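Local coordinates for protein kynurenine formamidase (Bacillus anthracis, PDB 4CO9) that catalyses the zinc-dependent hydrolysis of N-formyl-L-kynurenine to L-kynurenine and formate, the second step in the kynurenine pathway of tryptophan degradation, at residues 165-168 and 172-175; 50-55 and 60-65; 111-116 and 125-130. One frame throughout, in Å; residues are numbered along the deposited sequence. Where two conformers were deposited one is given.

Contact 1: residues 165-168 and 172-175; sequences QLFK and HILE. With ZN (zinc ion), chain O; ZN (zinc ion), chain P.
Phe167 and Leu166, at the end of helix 161-168, pack on His172 and Ile173 where the chain returns as strand 172-175. This closes a beta-alpha-beta crossover whose first strand, 144-147, lies beside 172-175 in the central mixed sheet, and it shows how one short strand can serve a hydrophobic core and a metal centre together.

The aromatic part is a T-shaped pair. Phe167 turns its ring edge toward the face of His172, with ring centroids 4.8 Å apart and planes inclined at 58°. Phe167 CE1 makes the closest approach, 3.6 Å from His172 ND1, and stands over the rim of the imidazole rather than its middle. The same nitrogen is hydrogen-bonded to Tyr78 OH, and the ring of Tyr78 also meets His172 nearly at right angles; the hydrogen bond at ND1 and the Phe167 edge over one face probably both restrain the imidazole.

The aliphatic part centres on Ile173. Its CG1 branch lies beside the backbone N, anti to the carbonyl carbon (chi1 -63°), which carries CD1 toward the helix. There CD1 reaches Phe167 CD2 at 3.8 Å, while CG1 meets Leu166 CD1 at 3.9 Å, the side chains of Leu166 and Ile173 crossing at about a right angle. Beyond them, Leu166 continues onto Ile133 and Ala134 of helix 133-140.

Metal bonding takes over at the far end of the strand. Alternation along the strand puts Glu175 on the same side as Ile173, whose side chain borders the zinc ligands Asp58 and His163. The carboxylate holds the zinc ion of chain O with both oxygens, Glu175 OE2 at 2.1 Å and OE1 at a longer 2.6 Å; OE1 also bridges to the zinc ion of chain P, at 2.4 Å.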
loop_
_atom_site.group_PDB
_atom_site.type_symbol
_atom_site.label_atom_id
_atom_site.label_comp_id
_atom_site.label_asym_id
_atom_site.label_seq_id
_atom_site.Cartn_x
_atom_site.Cartn_y
_atom_site.Cartn_z
ATOM N N GLN C 165 2.466 16.810 18.714
ATOM C CA GLN C 165 3.826 16.799 19.228
ATOM C C GLN C 165 4.708 15.833 18.451
ATOM O O GLN C 165 5.872 16.139 18.175
ATOM C CB GLN C 165 3.848 16.498 20.726
ATOM C CG GLN C 165 3.387 17.672 21.579
ATOM C CD GLN C 165 4.190 18.932 21.296
ATOM O OE1 GLN C 165 5.415 18.935 21.404
ATOM N NE2 GLN C 165 3.505 20.000 20.905
ATOM N N LEU C 166 4.153 14.680 18.085
ATOM C CA LEU C 166 4.912 13.706 17.313
ATOM C C LEU C 166 5.380 14.314 16.007
ATOM O O LEU C 166 6.584 14.333 15.721
ATOM C CB LEU C 166 4.094 12.433 17.061
ATOM C CG LEU C 166 3.905 11.542 18.284
ATOM C CD1 LEU C 166 2.847 10.474 18.026
ATOM C CD2 LEU C 166 5.215 10.904 18.708
ATOM N N PHE C 167 4.458 14.866 15.232
ATOM C CA PHE C 167 4.859 15.452 13.962
ATOM C C PHE C 167 5.744 16.710 14.142
ATOM O O PHE C 167 6.631 16.951 13.322
ATOM C CB PHE C 167 3.694 15.612 12.961
ATOM C CG PHE C 167 3.550 14.433 11.994
ATOM C CD1 PHE C 167 4.394 14.304 10.905
ATOM C CD2 PHE C 167 2.576 13.458 12.181
ATOM C CE1 PHE C 167 4.260 13.243 10.014
ATOM C CE2 PHE C 167 2.435 12.394 11.289
ATOM C CZ PHE C 167 3.278 12.292 10.208
ATOM N N LYS C 168 5.559 17.458 15.229
ATOM C CA LYS C 168 6.450 18.592 15.545
ATOM C C LYS C 168 7.898 18.125 15.683
ATOM O O LYS C 168 8.823 18.903 15.461
ATOM C CB LYS C 168 6.009 19.248 16.847
ATOM C CG LYS C 168 6.503 20.668 17.093
ATOM C CD LYS C 168 6.119 21.151 18.495
ATOM C CE LYS C 168 5.578 22.575 18.505
ATOM N NZ LYS C 168 6.539 23.556 17.967
ATOM N N HIS C 172 6.592 10.208 12.526
ATOM C CA HIS C 172 5.444 9.826 11.735
ATOM C C HIS C 172 4.617 8.792 12.482
ATOM O O HIS C 172 5.090 8.204 13.435
ATOM C CB HIS C 172 5.929 9.312 10.402
ATOM C CG HIS C 172 6.630 10.358 9.596
ATOM N ND1 HIS C 172 6.196 10.747 8.351
ATOM C CD2 HIS C 172 7.715 11.117 9.869
ATOM C CE1 HIS C 172 6.999 11.684 7.878
ATOM N NE2 HIS C 172 7.923 11.931 8.782
ATOM N N ILE C 173 3.379 8.597 12.041
ATOM C CA ILE C 173 2.378 7.856 12.807
ATOM C C ILE C 173 1.743 6.743 11.995
ATOM O O ILE C 173 1.235 6.978 10.895
ATOM C CB ILE C 173 1.259 8.801 13.303
ATOM C CG1 ILE C 173 1.846 9.839 14.263
ATOM C CG2 ILE C 173 0.144 8.010 13.998
ATOM C CD1 ILE C 173 0.903 10.976 14.596
ATOM N N LEU C 174 1.749 5.545 12.581
ATOM C CA LEU C 174 1.150 4.354 12.014
ATOM C C LEU C 174 0.195 3.783 13.046
ATOM O O LEU C 174 0.579 3.571 14.192
ATOM C CB LEU C 174 2.268 3.366 11.674
ATOM C CG LEU C 174 1.927 1.920 11.345
ATOM C CD1 LEU C 174 1.010 1.838 10.129
ATOM C CD2 LEU C 174 3.206 1.138 11.119
ATOM N N GLU C 175 -1.052 3.546 12.652
ATOM C CA GLU C 175 -2.099 3.102 13.564
ATOM C C GLU C 175 -2.721 1.780 13.119
ATOM O O GLU C 175 -2.668 1.421 11.933
ATOM C CB GLU C 175 -3.174 4.189 13.695
ATOM C CG GLU C 175 -2.690 5.385 14.496
ATOM C CD GLU C 175 -3.477 6.661 14.253
ATOM O OE1 GLU C 175 -4.165 6.766 13.213
ATOM O OE2 GLU C 175 -3.387 7.577 15.120
HETATM ZN ZN ZN O . -4.311 9.189 14.116
HETATM ZN ZN ZN P . -5.524 7.879 11.576
HETATM O O HOH W 1 -6.038 9.205 13.056
HETATM O O HOH W 2 -6.198 8.907 15.780
#

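Contact 2: residues 50-55 and 60-65; sequences SIHTGT and PFHFDN. With ZN (zinc ion), chain P.
His52 and His62 bring their imidazoles together from opposite directions, and these two rings carry the whole contact between loops 50-55 and 60-65. His62 has CG anti to its own backbone N (chi1 177°), which sends its ring toward His52. The overlap is close: His52 CE1 sits over the centre of the His62 ring, the centroids are 3.9 Å apart and the planes are tilted by 33°. Although His52 NE2 comes within 3.1 Å of His62 ND1, the angle is too poor for a hydrogen bond. Each nitrogen has a better partner, His52 NE2 in Asp200 and His62 ND1 in the carbonyl oxygen of Asn43 of the second subunit.

Behind His52 the chain is braced by an ST turn, in which Ser50 OG accepts from His52 N at 3.1 Å. Away from the rings, the second loop runs outward through Asp64 to the exposed Asn65, which is bonded to the side chain of Asn43 of the second subunit.

His52 ND1 binds the zinc ion of chain P at 2.2 Å, and His62 NE2 lies 3.1 Å from the water that bridges the two metals. A zinc ligand thus lies against the residue inferred to be the proton donor or acceptor, a placement consistent with proton transfer beside the metal-bound water.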
loop_
_atom_site.group_PDB
_atom_site.type_symbol
_atom_site.label_atom_id
_atom_site.label_comp_id
_atom_site.label_asym_id
_atom_site.label_seq_id
_atom_site.Cartn_x
_atom_site.Cartn_y
_atom_site.Cartn_z
ATOM N N SER C 50 -13.161 5.293 4.519
ATOM C CA SER C 50 -12.421 6.337 5.221
ATOM C C SER C 50 -10.944 6.017 5.130
ATOM O O SER C 50 -10.561 4.855 5.177
ATOM C CB SER C 50 -12.806 6.427 6.690
ATOM O OG SER C 50 -11.936 7.322 7.382
ATOM N N ILE C 51 -10.126 7.055 5.021
ATOM C CA ILE C 51 -8.664 6.954 5.108
ATOM C C ILE C 51 -8.205 6.212 6.386
ATOM O O ILE C 51 -7.247 5.396 6.369
ATOM C CB ILE C 51 -8.090 8.385 5.035
ATOM C CG1 ILE C 51 -8.298 8.955 3.608
ATOM C CG2 ILE C 51 -6.621 8.404 5.437
ATOM C CD1 ILE C 51 -7.496 8.272 2.489
ATOM N N HIS C 52 -8.916 6.461 7.475
ATOM C CA HIS C 52 -8.508 5.962 8.781
ATOM C C HIS C 52 -9.265 4.686 9.112
ATOM O O HIS C 52 -9.973 4.592 10.111
ATOM C CB HIS C 52 -8.729 7.061 9.829
ATOM C CG HIS C 52 -8.037 8.347 9.485
ATOM N ND1 HIS C 52 -6.810 8.705 10.007
ATOM C CD2 HIS C 52 -8.386 9.340 8.638
ATOM C CE1 HIS C 52 -6.429 9.861 9.495
ATOM N NE2 HIS C 52 -7.370 10.269 8.662
ATOM N N THR C 53 -9.109 3.693 8.251
ATOM C CA THR C 53 -9.732 2.391 8.418
ATOM C C THR C 53 -8.632 1.367 8.359
ATOM O O THR C 53 -7.812 1.402 7.460
ATOM C CB THR C 53 -10.725 2.103 7.269
ATOM O OG1 THR C 53 -11.661 3.166 7.198
ATOM C CG2 THR C 53 -11.481 0.789 7.476
ATOM N N GLY C 54 -8.653 0.423 9.293
ATOM C CA GLY C 54 -7.670 -0.630 9.321
ATOM C C GLY C 54 -6.305 -0.053 9.588
ATOM O O GLY C 54 -6.172 1.038 10.152
ATOM N N THR C 55 -5.287 -0.768 9.139
ATOM C CA THR C 55 -3.912 -0.366 9.336
ATOM C C THR C 55 -3.621 0.787 8.386
ATOM O O THR C 55 -3.810 0.661 7.175
ATOM C CB THR C 55 -2.983 -1.558 9.072
ATOM O OG1 THR C 55 -3.420 -2.663 9.872
ATOM C CG2 THR C 55 -1.554 -1.222 9.432
ATOM N N PRO C 60 0.165 14.905 8.388
ATOM C CA PRO C 60 -0.073 16.046 9.269
ATOM C C PRO C 60 -1.340 16.830 8.897
ATOM O O PRO C 60 -2.014 17.372 9.775
ATOM C CB PRO C 60 1.189 16.890 9.095
ATOM C CG PRO C 60 2.240 15.893 8.746
ATOM C CD PRO C 60 1.558 14.862 7.904
ATOM N N PHE C 61 -1.708 16.816 7.627
ATOM C CA PHE C 61 -2.953 17.444 7.190
ATOM C C PHE C 61 -4.194 16.933 7.943
ATOM O O PHE C 61 -5.188 17.662 8.053
ATOM C CB PHE C 61 -3.123 17.277 5.686
ATOM C CG PHE C 61 -4.423 17.841 5.143
ATOM C CD1 PHE C 61 -4.739 19.169 5.310
ATOM C CD2 PHE C 61 -5.317 17.034 4.452
ATOM C CE1 PHE C 61 -5.922 19.681 4.806
ATOM C CE2 PHE C 61 -6.501 17.539 3.952
ATOM C CZ PHE C 61 -6.804 18.873 4.132
ATOM N N HIS C 62 -4.147 15.697 8.450
ATOM C CA HIS C 62 -5.239 15.128 9.237
ATOM C C HIS C 62 -5.597 16.008 10.440
ATOM O O HIS C 62 -6.774 16.173 10.749
ATOM C CB HIS C 62 -4.869 13.734 9.723
ATOM C CG HIS C 62 -5.888 13.094 10.605
ATOM N ND1 HIS C 62 -7.210 12.971 10.251
ATOM C CD2 HIS C 62 -5.770 12.497 11.808
ATOM C CE1 HIS C 62 -7.869 12.350 11.208
ATOM N NE2 HIS C 62 -7.013 12.046 12.167
ATOM N N PHE C 63 -4.601 16.605 11.071
ATOM C CA PHE C 63 -4.837 17.427 12.275
ATOM C C PHE C 63 -4.341 18.880 12.192
ATOM O O PHE C 63 -4.475 19.637 13.153
ATOM C CB PHE C 63 -4.225 16.725 13.482
ATOM C CG PHE C 63 -2.817 16.276 13.265
ATOM C CD1 PHE C 63 -1.759 17.142 13.502
ATOM C CD2 PHE C 63 -2.547 14.992 12.799
ATOM C CE1 PHE C 63 -0.456 16.727 13.303
ATOM C CE2 PHE C 63 -1.239 14.571 12.593
ATOM C CZ PHE C 63 -0.201 15.442 12.843
ATOM N N ASP C 64 -3.784 19.259 11.053
ATOM C CA ASP C 64 -3.255 20.606 10.851
ATOM C C ASP C 64 -3.584 21.010 9.430
ATOM O O ASP C 64 -3.079 20.395 8.484
ATOM C CB ASP C 64 -1.743 20.589 11.083
ATOM C CG ASP C 64 -1.086 21.942 10.892
ATOM O OD1 ASP C 64 -1.652 22.866 10.271
ATOM O OD2 ASP C 64 0.039 22.070 11.391
ATOM N N ASN C 65 -4.415 22.038 9.270
ATOM C CA ASN C 65 -4.803 22.492 7.940
ATOM C C ASN C 65 -3.635 22.854 7.050
ATOM O O ASN C 65 -3.733 22.723 5.842
ATOM C CB ASN C 65 -5.729 23.707 8.002
ATOM C CG ASN C 65 -7.119 23.355 8.468
ATOM O OD1 ASN C 65 -7.598 22.236 8.258
ATOM N ND2 ASN C 65 -7.774 24.302 9.107
HETATM ZN ZN ZN P . -5.524 7.879 11.576
HETATM O O HOH W 1 -6.038 9.205 13.056
#

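Contact 3: residues 111-116 and 125-130; sequences LRTSSH and IIPHLR
Thr113 OG1, on a side chain whose CB packs on Pro127 CG at 4.0 Å, is gripped twice: it accepts from Ser115 N at 3.1 Å, with an N-H...O angle of 147°, and is hydrogen-bonded to a carboxylate oxygen of Asp148. The first bond makes an ST turn, set up by a hydroxyl that stands between the backbone N and the carbonyl carbon (chi1 72°). Asp148 also takes Ser114 N, so one acid holds two successive residues of the bend after the strand.

The turn presents Ser115 to the proline ring. Ser115 was modelled in two conformers, and its side-chain contacts hold for one of them and are less certain. In this conformer OG approaches Pro127 CD at 3.4 Å, and water 3 joins the segments, 2.6 Å from Ser115 OG and donating to Ile125 O at 2.8 Å; water 4 makes a second, weaker bridge at this more exposed end.

At the buried end the chemistry is purely apolar, with Leu111 CD1 against Leu129 CD2 at 3.7 Å. The segments run nearly antiparallel, yet belong to different sheets: Leu111 lies near the end of strand 108-112 of the central sheet, between strands 81-86 and 144-147, whereas Leu129 lies on strand 128-129, the parallel partner of strand 92-93.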
loop_
_atom_site.group_PDB
_atom_site.type_symbol
_atom_site.label_atom_id
_atom_site.label_comp_id
_atom_site.label_asym_id
_atom_site.label_seq_id
_atom_site.Cartn_x
_atom_site.Cartn_y
_atom_site.Cartn_z
ATOM N N LEU C 111 4.594 -0.275 19.147
ATOM C CA LEU C 111 4.149 -0.497 20.512
ATOM C C LEU C 111 2.983 -1.476 20.546
ATOM O O LEU C 111 1.918 -1.196 19.992
ATOM C CB LEU C 111 3.720 0.831 21.140
ATOM C CG LEU C 111 4.690 2.002 21.080
ATOM C CD1 LEU C 111 4.111 3.215 21.800
ATOM C CD2 LEU C 111 6.020 1.626 21.701
ATOM N N ARG C 112 3.196 -2.630 21.181
ATOM C CA ARG C 112 2.132 -3.585 21.433
ATOM C C ARG C 112 1.452 -3.259 22.762
ATOM O O ARG C 112 2.023 -3.493 23.827
ATOM C CB ARG C 112 2.661 -5.033 21.476
ATOM C CG ARG C 112 1.546 -6.069 21.430
ATOM C CD ARG C 112 1.965 -7.502 21.782
ATOM N NE ARG C 112 3.029 -8.020 20.921
ATOM C CZ ARG C 112 4.324 -7.903 21.193
ATOM N NH1 ARG C 112 4.737 -7.326 22.328
ATOM N NH2 ARG C 112 5.212 -8.373 20.338
ATOM N N THR C 113 0.260 -2.677 22.695
ATOM C CA THR C 113 -0.546 -2.447 23.894
ATOM C C THR C 113 -1.383 -3.673 24.218
ATOM O O THR C 113 -1.741 -3.880 25.367
ATOM C CB THR C 113 -1.503 -1.240 23.753
ATOM O OG1 THR C 113 -2.568 -1.571 22.857
ATOM C CG2 THR C 113 -0.774 0.005 23.273
ATOM N N SER C 114 -1.698 -4.469 23.198
ATOM C CA SER C 114 -2.611 -5.604 23.316
ATOM C C SER C 114 -3.911 -5.208 24.000
ATOM O O SER C 114 -4.515 -6.017 24.702
ATOM C CB SER C 114 -1.951 -6.765 24.071
ATOM O OG SER C 114 -0.761 -7.192 23.410
ATOM N N SER C 115 -4.331 -3.960 23.810
ATOM C CA SER C 115 -5.482 -3.422 24.538
ATOM C C SER C 115 -6.802 -3.755 23.854
ATOM O O SER C 115 -7.827 -3.897 24.520
ATOM C CB SER C 115 -5.350 -1.935 24.743
ATOM O OG SER C 115 -6.508 -1.422 25.380
ATOM N N HIS C 116 -6.788 -3.879 22.530
ATOM C CA HIS C 116 -8.029 -4.065 21.789
ATOM C C HIS C 116 -7.939 -5.314 20.912
ATOM O O HIS C 116 -8.372 -6.390 21.327
ATOM C CB HIS C 116 -8.373 -2.804 20.987
ATOM C CG HIS C 116 -9.700 -2.876 20.297
ATOM N ND1 HIS C 116 -10.891 -3.022 20.981
ATOM C CD2 HIS C 116 -10.025 -2.817 18.985
ATOM C CE1 HIS C 116 -11.889 -3.062 20.116
ATOM N NE2 HIS C 116 -11.390 -2.946 18.899
ATOM N N ILE C 125 -12.300 2.696 24.862
ATOM C CA ILE C 125 -11.142 3.379 25.435
ATOM C C ILE C 125 -9.871 2.689 24.947
ATOM O O ILE C 125 -9.867 1.480 24.732
ATOM C CB ILE C 125 -11.189 3.360 26.988
ATOM C CG1 ILE C 125 -10.059 4.204 27.585
ATOM C CG2 ILE C 125 -11.110 1.941 27.528
ATOM C CD1 ILE C 125 -10.208 4.449 29.075
ATOM N N ILE C 126 -8.802 3.457 24.773
ATOM C CA ILE C 126 -7.493 2.887 24.439
ATOM C C ILE C 126 -6.401 3.534 25.276
ATOM O O ILE C 126 -6.604 4.605 25.837
ATOM C CB ILE C 126 -7.145 3.095 22.948
ATOM C CG1 ILE C 126 -7.042 4.597 22.627
ATOM C CG2 ILE C 126 -8.174 2.387 22.069
ATOM C CD1 ILE C 126 -6.464 4.913 21.261
ATOM N N PRO C 127 -5.227 2.892 25.350
ATOM C CA PRO C 127 -4.084 3.577 25.926
ATOM C C PRO C 127 -3.581 4.607 24.943
ATOM O O PRO C 127 -3.414 4.293 23.772
ATOM C CB PRO C 127 -3.047 2.461 26.105
ATOM C CG PRO C 127 -3.799 1.190 25.943
ATOM C CD PRO C 127 -4.882 1.518 24.968
ATOM N N HIS C 128 -3.343 5.827 25.404
ATOM C CA HIS C 128 -2.836 6.874 24.526
ATOM C C HIS C 128 -1.357 7.104 24.811
ATOM O O HIS C 128 -0.829 6.595 25.792
ATOM C CB HIS C 128 -3.630 8.158 24.713
ATOM C CG HIS C 128 -3.596 8.690 26.111
ATOM N ND1 HIS C 128 -4.434 8.226 27.102
ATOM C CD2 HIS C 128 -2.828 9.646 26.682
ATOM C CE1 HIS C 128 -4.194 8.886 28.221
ATOM N NE2 HIS C 128 -3.217 9.745 27.996
ATOM N N LEU C 129 -0.712 7.873 23.945
ATOM C CA LEU C 129 0.659 8.309 24.137
ATOM C C LEU C 129 0.655 9.718 24.719
ATOM O O LEU C 129 -0.106 10.577 24.276
ATOM C CB LEU C 129 1.408 8.324 22.804
ATOM C CG LEU C 129 1.273 7.059 21.957
ATOM C CD1 LEU C 129 2.189 7.165 20.752
ATOM C CD2 LEU C 129 1.588 5.807 22.770
ATOM N N ARG C 130 1.483 9.950 25.724
ATOM C CA ARG C 130 1.576 11.272 26.328
ATOM C C ARG C 130 2.549 12.124 25.534
ATOM O O ARG C 130 3.499 11.607 24.953
ATOM C CB ARG C 130 1.994 11.149 27.796
ATOM C CG ARG C 130 1.014 10.338 28.631
ATOM C CD ARG C 130 1.169 10.609 30.115
ATOM N NE ARG C 130 2.508 10.270 30.588
ATOM C CZ ARG C 130 2.920 9.038 30.875
ATOM N NH1 ARG C 130 2.113 7.993 30.745
ATOM N NH2 ARG C 130 4.167 8.850 31.295
HETATM O O HOH W 3 -8.595 -0.856 24.024
HETATM O O HOH W 4 -7.430 0.643 27.007
#

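Contacts 1 and 2 share the binuclear zinc centre: both reach the zinc ion of chain P and its bridging water, one from a sheet strand and the other from a loop. They also touch directly, Phe167 packing against Pro60 and Phe63. Contact 3 lies to one side, its centre about 15 Å from that of contact 1, though both reach the central sheet. Contact 2 is buried where the second subunit comes in and is made of polar rings; contact 1 is partly buried and mixes aromatic and aliphatic packing. Contact 3 grades from an apolar interior to a hydrated edge and has neither metal nor second subunit.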